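PDB 5I0F: glycoside hydrolase family 31 from Trueperella pyogenes, which degrades the cyclic glucan cycloalternan, probably by a retaining attack on its alpha-glucosidic bonds that passes through a covalent glycosyl-enzyme intermediate. Local coordinates for residues F165-I169 against V244-I248; R188-S194 against R235-A241. The contacts are given in a common frame with arbitrary orientation. Residues are numbered along the deposited sequence.

Contact 1: residues F165-I169 against V244-I248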
# COMPACT_ATOMS: atom_id res chain seq x y z
N PHE A 165 10.54 12.66 -20.23
CA PHE A 165 11.93 13.09 -20.31
C PHE A 165 12.83 11.95 -19.83
O PHE A 165 12.33 10.93 -19.36
CB PHE A 165 12.15 14.40 -19.53
CG PHE A 165 11.92 14.29 -18.06
CD1 PHE A 165 10.65 14.48 -17.52
CD2 PHE A 165 12.97 13.96 -17.21
CE1 PHE A 165 10.44 14.37 -16.15
CE2 PHE A 165 12.76 13.83 -15.84
CZ PHE A 165 11.50 14.05 -15.31
N ALA A 166 14.14 12.12 -19.99
CA ALA A 166 15.08 11.05 -19.70
C ALA A 166 16.24 11.49 -18.83
O ALA A 166 16.65 12.66 -18.85
CB ALA A 166 15.61 10.44 -20.99
N LEU A 167 16.74 10.52 -18.07
CA LEU A 167 17.98 10.65 -17.32
C LEU A 167 18.98 9.58 -17.77
O LEU A 167 18.60 8.42 -18.04
CB LEU A 167 17.72 10.48 -15.83
CG LEU A 167 16.60 11.29 -15.20
CD1 LEU A 167 16.54 10.92 -13.73
CD2 LEU A 167 16.85 12.78 -15.36
N ARG A 168 20.26 9.96 -17.80
CA ARG A 168 21.32 9.04 -18.17
C ARG A 168 21.68 8.09 -17.00
O ARG A 168 21.82 8.53 -15.87
CB ARG A 168 22.55 9.83 -18.60
CG ARG A 168 23.65 8.99 -19.22
CD ARG A 168 24.69 9.85 -19.93
NE ARG A 168 25.36 10.71 -18.97
CZ ARG A 168 26.33 10.33 -18.13
NH1 ARG A 168 26.84 11.24 -17.30
NH2 ARG A 168 26.82 9.08 -18.12
N ILE A 169 21.86 6.80 -17.31
CA ILE A 169 22.36 5.81 -16.34
C ILE A 169 23.57 5.14 -16.96
O ILE A 169 23.62 4.94 -18.17
CB ILE A 169 21.26 4.78 -15.94
CG1 ILE A 169 21.75 3.76 -14.93
CG2 ILE A 169 20.68 4.03 -17.15
CD1 ILE A 169 20.63 2.99 -14.24
N VAL A 244 15.53 1.70 -23.79
CA VAL A 244 16.83 2.24 -24.18
C VAL A 244 17.77 1.91 -23.01
O VAL A 244 17.56 2.37 -21.90
CB VAL A 244 16.75 3.76 -24.43
CG1 VAL A 244 18.10 4.32 -24.81
CG2 VAL A 244 15.71 4.07 -25.52
N SER A 245 18.81 1.12 -23.28
CA SER A 245 19.55 0.45 -22.22
C SER A 245 20.40 1.34 -21.31
O SER A 245 20.94 0.85 -20.31
CB SER A 245 20.38 -0.71 -22.79
OG SER A 245 21.39 -0.22 -23.61
N ASP A 246 20.51 2.63 -21.64
CA ASP A 246 21.20 3.61 -20.80
C ASP A 246 20.36 4.84 -20.46
O ASP A 246 20.92 5.91 -20.11
CB ASP A 246 22.52 4.04 -21.46
CG ASP A 246 22.34 4.58 -22.86
OD1 ASP A 246 21.21 4.88 -23.29
OD2 ASP A 246 23.37 4.73 -23.58
N ARG A 247 19.04 4.71 -20.55
CA ARG A 247 18.13 5.80 -20.22
C ARG A 247 17.05 5.34 -19.26
O ARG A 247 16.42 4.30 -19.47
CB ARG A 247 17.48 6.35 -21.49
CG ARG A 247 18.40 7.07 -22.44
CD ARG A 247 18.84 8.43 -21.92
NE ARG A 247 19.80 9.11 -22.78
CZ ARG A 247 21.12 8.92 -22.80
NH1 ARG A 247 21.71 8.04 -22.00
NH2 ARG A 247 21.87 9.63 -23.65
N ILE A 248 16.84 6.14 -18.22
CA ILE A 248 15.63 6.09 -17.39
C ILE A 248 14.64 7.08 -18.01
O ILE A 248 14.84 8.29 -17.95
CB ILE A 248 15.91 6.46 -15.92
CG1 ILE A 248 17.02 5.56 -15.36
CG2 ILE A 248 14.65 6.36 -15.09
CD1 ILE A 248 17.38 5.82 -13.91
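Two neighbouring strands of an antiparallel sheet meet here, in the beta-sandwich that GH31 enzymes carry beside their catalytic barrel. Leu-167 and Ile-248 form a hydrogen-bonded pair: Leu-167 N gives to Ile-248 O at 2.9 Å, and Ile-248 N returns a bond of 2.9 Å to Leu-167 O. Both side chains adopt the m,t rotamer and leave the sheet on the same face, with Leu-167 CB 4.4 Å from Ile-248 CB. They point into the sandwich, where Phe-228 of the opposing sheet touches both and Trp-226 touches Leu-167, so branched aliphatic residues suit the place. Phe-165, two residues before Leu-167, takes the p rotamer and lies against Ile-139 and Val-252. Past the strand end Ile-169, extended in t,t, brings its CD1 within 4.3 Å of Ile-248 CD1 and prolongs this apolar row.

The other face, with Ala-166, Arg-168 and Arg-247, is different in character. Arg-247 bends at chi1 and chi2 (m,m), so its chain lies over the sheet: its CD rests 3.9 Å from Ala-166 CB, a methyl small enough to leave room, and its NH1 is 3.5 Å from Arg-168 CG. Arg-168 starts out extended (t,t) and carries its own charge away to Glu-170. A type I turn from Val-244 to Arg-247 leads into the second strand, held by Arg-247 N to Val-244 O at 3.1 Å. Within the turn, Asp-246 O accepts from Ile-169 N at 3.1 Å and from Arg-247 NH1 at 3.0 Å, while Asp-246 OD1 sits 3.4 Å from Arg-247 NH1, well out of the guanidinium plane.

Contact 2: residues R188-S194 against R235-A241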
# COMPACT_ATOMS: atom_id res chain seq x y z
N ARG A 188 16.38 -1.87 -12.25
CA ARG A 188 16.91 -1.74 -13.63
C ARG A 188 16.42 -2.87 -14.52
O ARG A 188 16.43 -4.04 -14.12
CB ARG A 188 18.42 -1.68 -13.63
CG ARG A 188 18.97 -1.36 -15.01
CD ARG A 188 20.45 -1.05 -14.96
NE ARG A 188 20.87 -0.59 -16.28
CZ ARG A 188 22.00 0.05 -16.55
NH1 ARG A 188 22.88 0.32 -15.58
NH2 ARG A 188 22.22 0.44 -17.80
N GLY A 189 15.99 -2.50 -15.73
CA GLY A 189 15.40 -3.46 -16.67
C GLY A 189 13.88 -3.55 -16.67
O GLY A 189 13.31 -4.20 -17.54
N LEU A 190 13.23 -2.91 -15.69
CA LEU A 190 11.80 -3.01 -15.51
C LEU A 190 11.10 -1.73 -15.94
O LEU A 190 11.71 -0.64 -15.95
CB LEU A 190 11.46 -3.28 -14.03
CG LEU A 190 12.03 -4.54 -13.36
CD1 LEU A 190 11.50 -4.66 -11.92
CD2 LEU A 190 11.72 -5.78 -14.17
N ARG A 191 9.84 -1.87 -16.33
CA ARG A 191 8.92 -0.76 -16.49
C ARG A 191 7.92 -0.84 -15.34
O ARG A 191 7.36 -1.91 -15.07
CB ARG A 191 8.18 -0.81 -17.82
CG ARG A 191 9.10 -0.87 -19.04
CD ARG A 191 8.33 -0.96 -20.36
NE ARG A 191 9.28 -1.12 -21.46
CZ ARG A 191 9.84 -2.27 -21.87
NH1 ARG A 191 9.50 -3.44 -21.34
NH2 ARG A 191 10.75 -2.24 -22.86
N LEU A 192 7.69 0.28 -14.69
CA LEU A 192 6.78 0.32 -13.54
C LEU A 192 6.09 1.67 -13.44
O LEU A 192 6.23 2.50 -14.32
CB LEU A 192 7.55 -0.00 -12.26
CG LEU A 192 8.65 1.01 -11.93
CD1 LEU A 192 8.65 1.31 -10.46
CD2 LEU A 192 10.01 0.54 -12.37
N ASP A 193 5.32 1.88 -12.39
CA ASP A 193 4.71 3.18 -12.15
C ASP A 193 4.56 3.39 -10.65
O ASP A 193 4.87 2.49 -9.87
CB ASP A 193 3.39 3.35 -12.96
CG ASP A 193 2.20 2.52 -12.43
OD1 ASP A 193 2.37 1.56 -11.64
OD2 ASP A 193 1.05 2.86 -12.80
N SER A 194 4.18 4.61 -10.27
CA SER A 194 3.95 4.98 -8.89
C SER A 194 2.56 5.57 -8.74
O SER A 194 2.36 6.79 -8.96
CB SER A 194 5.05 5.93 -8.39
OG SER A 194 6.24 5.16 -8.18
N ARG A 235 0.39 10.72 -10.83
CA ARG A 235 0.94 9.45 -11.26
C ARG A 235 2.19 9.68 -12.11
O ARG A 235 2.26 10.66 -12.86
CB ARG A 235 -0.10 8.70 -12.05
CG ARG A 235 0.29 7.28 -12.42
CD ARG A 235 -0.95 6.56 -12.89
NE ARG A 235 -0.72 5.14 -13.19
CZ ARG A 235 -1.67 4.34 -13.65
NH1 ARG A 235 -1.42 3.06 -13.89
NH2 ARG A 235 -2.90 4.83 -13.92
N THR A 236 3.16 8.79 -11.95
CA THR A 236 4.38 8.79 -12.74
C THR A 236 4.68 7.37 -13.19
O THR A 236 4.28 6.41 -12.54
CB THR A 236 5.59 9.33 -11.95
OG1 THR A 236 5.69 8.67 -10.69
CG2 THR A 236 5.44 10.82 -11.71
N TRP A 237 5.38 7.27 -14.32
CA TRP A 237 5.78 6.00 -14.92
C TRP A 237 7.29 6.03 -15.18
O TRP A 237 7.87 7.11 -15.46
CB TRP A 237 5.05 5.78 -16.24
CG TRP A 237 3.56 5.63 -16.20
CD1 TRP A 237 2.86 4.46 -16.29
CD2 TRP A 237 2.59 6.68 -16.17
NE1 TRP A 237 1.51 4.71 -16.29
CE2 TRP A 237 1.32 6.07 -16.21
CE3 TRP A 237 2.67 8.08 -16.11
CZ2 TRP A 237 0.13 6.80 -16.20
CZ3 TRP A 237 1.49 8.82 -16.09
CH2 TRP A 237 0.23 8.18 -16.14
N TYR A 238 7.91 4.85 -15.12
CA TYR A 238 9.37 4.69 -15.21
C TYR A 238 9.70 3.51 -16.10
O TYR A 238 9.20 2.39 -15.89
CB TYR A 238 10.01 4.50 -13.80
CG TYR A 238 9.62 5.62 -12.88
CD1 TYR A 238 10.33 6.82 -12.88
CD2 TYR A 238 8.50 5.52 -12.05
CE1 TYR A 238 9.94 7.88 -12.08
CE2 TYR A 238 8.10 6.58 -11.25
CZ TYR A 238 8.82 7.75 -11.27
OH TYR A 238 8.44 8.79 -10.49
N ASP A 239 10.51 3.78 -17.13
CA ASP A 239 11.11 2.75 -17.97
C ASP A 239 12.59 2.79 -17.62
O ASP A 239 13.33 3.69 -18.05
CB ASP A 239 10.86 3.08 -19.44
CG ASP A 239 11.34 2.01 -20.39
OD1 ASP A 239 12.44 1.48 -20.23
OD2 ASP A 239 10.60 1.70 -21.33
N VAL A 240 12.99 1.84 -16.78
CA VAL A 240 14.28 1.93 -16.11
C VAL A 240 15.31 1.20 -16.96
O VAL A 240 15.75 0.09 -16.64
CB VAL A 240 14.25 1.41 -14.67
CG1 VAL A 240 15.55 1.76 -13.95
CG2 VAL A 240 13.06 2.01 -13.92
N ALA A 241 15.68 1.84 -18.05
CA ALA A 241 16.65 1.28 -18.99
C ALA A 241 16.21 -0.08 -19.55
O ALA A 241 17.06 -0.98 -19.72
CB ALA A 241 18.04 1.20 -18.33
O HOH W 1 19.47 -1.85 -18.55
O HOH W 2 3.87 9.14 -8.82
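Leu-192 lies over Val-240 and Tyr-238, its CD2 3.7 Å from Val-240 CG2 and its CG 4.2 Å from Tyr-238 CB. Phe-178 of the facing sheet also touches Leu-192 and Val-240, so apolar bulk fits this face. Between the strands, Leu-192 N reaches Tyr-238 O at 2.9 Å and Tyr-238 N reaches Leu-192 O at 3.0 Å. This is an antiparallel pairing at the margin of the six-stranded sheet of the beta-sandwich, with 191-194 as one of its two edge strands. On the opposite face Asp-193 forms a salt bridge with Arg-235, which reaches in from just before strand 236-240: Asp-193 OD2 takes Arg-235 NE at 2.9 Å and NH1 at 2.7 Å, while Asp-193 OD1 goes to Tyr-13. Ahead of strand 191-194, Gly-189 N bonds Val-240 O at 2.8 Å; at the positive phi of Gly-189 a CB would press against the preceding carbonyl. Val-240 centres an inverse gamma turn. At the far end Thr-236 OG1 accepts from Tyr-238 OH at 2.8 Å and donates to a water, 2.7 Å away, that in turn donates to Ser-194 O at 2.8 Å.

How the contacts relate
Contacts 1 and 2 belong to one six-stranded antiparallel sheet, where the four strands lie in the order 160-168, 247-253, 236-240, 191-194. Along the chain the outer pair 165-169 and 244-248 encloses the inner pair 188-194 and 235-241, and strands 236-240 and 247-253 are sequence neighbours as well as sheet neighbours. The two centres lie about 11 Å apart, and the contacts touch directly: Arg-188 NH2 lies 2.8 Å from Ser-245 O, a probable hydrogen bond, and Ala-241 CB packs 3.7 Å from Arg-247 O. Contact 1 sits farther from the chain's centre. Strand 191-194 runs on toward Glu-198 and Tyr-200 of the glycan pocket, strand 247-253 toward a calcium site at Asp-253 and Leu-254.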